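Local coordinates for nucleocapsid protein (Sin Nombre virus, PDB 2IC6) that probably encapsidates the viral single-stranded negative-sense RNA genome as the nucleocapsid protein, its N-terminal part folding into an antiparallel coiled coil, at residues T24-K27 and L28-E32; D40-N43 and K44-Q48. The protein carries 1 engineered substitution. All coordinates share one frame; numbering follows the deposited sequence. Where two conformers were deposited one is given.

Both contacts belong to the same antiparallel coiled-coil hairpin: interaction 1 lies on the outgoing helix 6-37 and interaction 2 on the first turns of the returning helix 41-74, just past the bend between them. Their centres are about 12 Å apart, and they meet through carbon atoms on the facing sides of the helices. Leu28 CD1 lies 3.5 Å from Leu47 CD1, and the CG of Glu32 approaches the same Leu47 methyl at 3.7 Å. Ala31, small enough to let the helices come close, sets its CB 4.0 Å from Thr46 CG2. The polar links within each segment pair, by contrast, run along their own helix, each with a water joining two side chains.

Interaction 1 (T24-K27 and L28-E32); sequences TRQK and LKDAE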
# COMPACT_ATOMS: atom_id res chain seq x y z
N THR A 24 -4.86 0.74 4.81
CA THR A 24 -3.58 0.65 5.49
C THR A 24 -3.00 2.02 5.76
O THR A 24 -2.40 2.27 6.82
CB THR A 24 -2.61 -0.28 4.79
OG1 THR A 24 -3.26 -1.54 4.54
CG2 THR A 24 -1.48 -0.63 5.71
N ARG A 25 -3.15 2.95 4.83
CA ARG A 25 -2.69 4.32 5.06
C ARG A 25 -3.47 4.99 6.18
O ARG A 25 -2.88 5.80 6.92
CB ARG A 25 -2.72 5.15 3.77
CG ARG A 25 -1.50 5.02 2.94
CD ARG A 25 -1.42 5.96 1.73
NE ARG A 25 -0.01 6.11 1.19
CZ ARG A 25 0.97 6.77 1.81
NH1 ARG A 25 2.17 6.71 1.35
NH2 ARG A 25 0.74 7.54 2.90
N GLN A 26 -4.74 4.69 6.35
CA GLN A 26 -5.47 5.26 7.50
C GLN A 26 -4.88 4.74 8.80
O GLN A 26 -4.69 5.47 9.76
CB GLN A 26 -6.97 4.99 7.39
CG GLN A 26 -7.69 5.61 8.56
CD GLN A 26 -7.53 7.09 8.63
OE1 GLN A 26 -7.73 7.78 7.65
NE2 GLN A 26 -7.15 7.60 9.79
N LYS A 27 -4.59 3.44 8.84
CA LYS A 27 -3.96 2.85 10.01
C LYS A 27 -2.59 3.48 10.28
O LYS A 27 -2.21 3.71 11.42
CB LYS A 27 -3.87 1.32 9.84
CG LYS A 27 -5.20 0.61 9.81
CD LYS A 27 -5.06 -0.82 9.36
CE LYS A 27 -6.32 -1.57 9.40
NZ LYS A 27 -6.34 -2.23 10.72
N LEU A 28 -1.85 3.79 9.22
CA LEU A 28 -0.60 4.51 9.37
C LEU A 28 -0.81 5.90 9.95
O LEU A 28 -0.07 6.29 10.86
CB LEU A 28 0.12 4.58 8.00
CG LEU A 28 1.37 5.43 7.97
CD1 LEU A 28 2.40 4.93 8.96
CD2 LEU A 28 1.90 5.49 6.56
N LYS A 29 -1.79 6.64 9.45
CA LYS A 29 -2.06 7.99 9.98
C LYS A 29 -2.35 7.92 11.46
O LYS A 29 -1.85 8.76 12.23
CB LYS A 29 -3.22 8.63 9.22
CG LYS A 29 -2.88 8.96 7.80
CD LYS A 29 -4.09 9.57 6.99
CE LYS A 29 -3.85 9.65 5.53
NZ LYS A 29 -5.00 10.39 4.99
N ASP A 30 -3.14 6.93 11.89
CA ASP A 30 -3.43 6.77 13.31
C ASP A 30 -2.14 6.54 14.09
O ASP A 30 -1.93 7.10 15.18
CB ASP A 30 -4.32 5.49 13.52
CG ASP A 30 -5.72 5.41 12.87
OD1 ASP A 30 -6.32 4.25 12.75
OD2 ASP A 30 -6.27 6.41 12.56
N ALA A 31 -1.28 5.64 13.58
CA ALA A 31 -0.05 5.32 14.29
C ALA A 31 0.91 6.53 14.32
O ALA A 31 1.60 6.72 15.36
CB ALA A 31 0.63 4.13 13.65
N GLU A 32 0.97 7.31 13.26
CA GLU A 32 1.87 8.49 13.26
C GLU A 32 1.46 9.49 14.30
O GLU A 32 2.27 10.05 15.00
CB GLU A 32 1.70 9.22 11.93
CG GLU A 32 2.18 8.59 10.84
CD GLU A 32 1.73 9.35 9.63
OE1 GLU A 32 0.70 10.02 9.49
OE2 GLU A 32 2.51 9.25 8.79
O HOH W 1 -7.25 8.35 5.01
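Gln26 and Asp30, one helical turn apart, are joined by a side-chain hydrogen bond from Gln26 NE2 to Asp30 OD2 (3.1 Å). It is an i to i+4 link on helix 6-37, the outgoing arm of an antiparallel coiled coil. The carboxylate oxygen lies almost in the amide plane of Gln26, yet the amide nitrogen reaches it from above the carboxylate plane, the two planes being 50° apart. Gln26 attains this position because its CG stands anti to the backbone N and the chain then bends at chi2 (61°), turning the amide along the helix. An amide suits the site because its two ends do different work: while NE2 donates to Asp30, Gln26 OE1 accepts from a water at 2.7 Å, and that water accepts in turn from Lys29 NZ at 3.0 Å. Lys29, extended beyond CG, lays its CG against Arg25 O at 3.3 Å.

Beneath these side chains runs the regular alpha-helical ladder, in which Leu28, Lys29, Asp30 and Ala31 each donate N-H to the carbonyl four residues earlier. Arg25 directs its charged end to the other helix, where NH1 forms a salt bridge with Glu58. Leu28 is buried, its branched apolar side chain also packing on Arg51 of helix 41-74. One of its methyls also approaches the guanidinium obliquely, with Leu28 CD2 4.4 Å from Arg25 NH2.

Interaction 2 (D40-N43 and K44-Q48); sequences DDVN and KSTLQ
Asp40 meets Lys44 through its backbone, Lys44 N donating to Asp40 O at 2.9 Å, while the aliphatic CG of Lys44 lies 3.4 Å from the same oxygen. The carboxylate of Asp40 has a second task: chi1 of 71° brings Asp40 OD1 back over the first turn, where it accepts from Asn43 N at 2.9 Å, nearly in line with its own C-O bond. Aspartate suits this N-cap position because its short side chain can take up an amide N-H at the helix start, and its negative charge probably interacts favourably with the positive end of the helix dipole. Asp41 follows in the first turn, its carbonyl accepting from Ser45 N. Here helix 41-74 begins, the returning arm of the antiparallel coiled-coil hairpin. Val42 O receives Thr46 N, and Thr46 OG1 is also 3.0 Å from that carbonyl oxygen, the hydroxyl lying beside its own backbone N (chi1 -58°). Asn43 accepts Leu47 N on its backbone oxygen and uses both ends of its amide: ND2 donates to Asp38 O in the bend, whereas Asn43 OD1 accepts a hydrogen bond from a water at 2.7 Å. That water is also hydrogen-bonded to Thr46 OG1, at 2.8 Å.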
# COMPACT_ATOMS: atom_id res chain seq x y z
N ASP A 40 6.64 6.64 22.59
CA ASP A 40 7.14 5.52 23.40
C ASP A 40 7.46 4.33 22.52
O ASP A 40 7.15 4.29 21.32
CB ASP A 40 6.21 5.17 24.58
CG ASP A 40 4.90 4.52 24.22
OD1 ASP A 40 4.60 4.13 23.14
OD2 ASP A 40 4.11 4.36 25.21
N ASP A 41 8.11 3.35 23.10
CA ASP A 41 8.61 2.26 22.31
C ASP A 41 7.50 1.49 21.63
O ASP A 41 7.65 1.06 20.47
CB ASP A 41 9.45 1.26 23.13
CG ASP A 41 10.74 1.84 23.62
OD1 ASP A 41 11.13 2.92 23.10
OD2 ASP A 41 11.34 1.25 24.56
N VAL A 42 6.39 1.24 22.34
CA VAL A 42 5.29 0.51 21.73
C VAL A 42 4.71 1.29 20.55
O VAL A 42 4.44 0.71 19.49
CB VAL A 42 4.22 0.19 22.78
CG1 VAL A 42 2.92 -0.37 22.14
CG2 VAL A 42 4.83 -0.81 23.83
N ASN A 43 4.45 2.57 20.73
CA ASN A 43 3.93 3.39 19.64
C ASN A 43 4.89 3.46 18.47
O ASN A 43 4.45 3.37 17.30
CB ASN A 43 3.59 4.82 20.11
CG ASN A 43 2.33 4.90 20.93
OD1 ASN A 43 1.50 3.96 20.93
ND2 ASN A 43 2.18 5.96 21.67
N LYS A 44 6.21 3.51 18.72
CA LYS A 44 7.19 3.51 17.62
C LYS A 44 7.18 2.19 16.87
O LYS A 44 7.31 2.16 15.66
CB LYS A 44 8.55 3.93 18.13
CG LYS A 44 8.57 5.44 18.50
CD LYS A 44 9.96 5.98 18.89
CE LYS A 44 10.90 6.32 17.65
NZ LYS A 44 12.27 6.95 17.79
N SER A 45 6.99 1.07 17.60
CA SER A 45 6.92 -0.20 16.94
C SER A 45 5.66 -0.33 16.08
O SER A 45 5.71 -0.82 14.93
CB SER A 45 7.03 -1.32 17.97
OG SER A 45 6.83 -2.56 17.36
N THR A 46 4.52 0.13 16.55
CA THR A 46 3.30 0.10 15.78
C THR A 46 3.52 0.89 14.49
O THR A 46 3.15 0.47 13.40
CB THR A 46 2.15 0.75 16.58
OG1 THR A 46 1.97 0.07 17.83
CG2 THR A 46 0.83 0.75 15.79
N LEU A 47 4.11 2.06 14.63
CA LEU A 47 4.38 2.92 13.48
C LEU A 47 5.32 2.25 12.46
O LEU A 47 5.05 2.29 11.24
CB LEU A 47 4.97 4.24 13.96
CG LEU A 47 5.31 5.26 12.89
CD1 LEU A 47 4.08 5.58 12.00
CD2 LEU A 47 5.94 6.49 13.53
N GLN A 48 6.39 1.64 12.94
CA GLN A 48 7.31 0.93 12.07
C GLN A 48 6.57 -0.11 11.24
O GLN A 48 6.79 -0.22 10.03
CB GLN A 48 8.36 0.31 12.92
CG GLN A 48 9.45 -0.50 12.24
CD GLN A 48 10.46 -1.13 13.25
OE1 GLN A 48 10.22 -1.20 14.49
NE2 GLN A 48 11.54 -1.68 12.70
O HOH W 2 0.60 1.83 19.55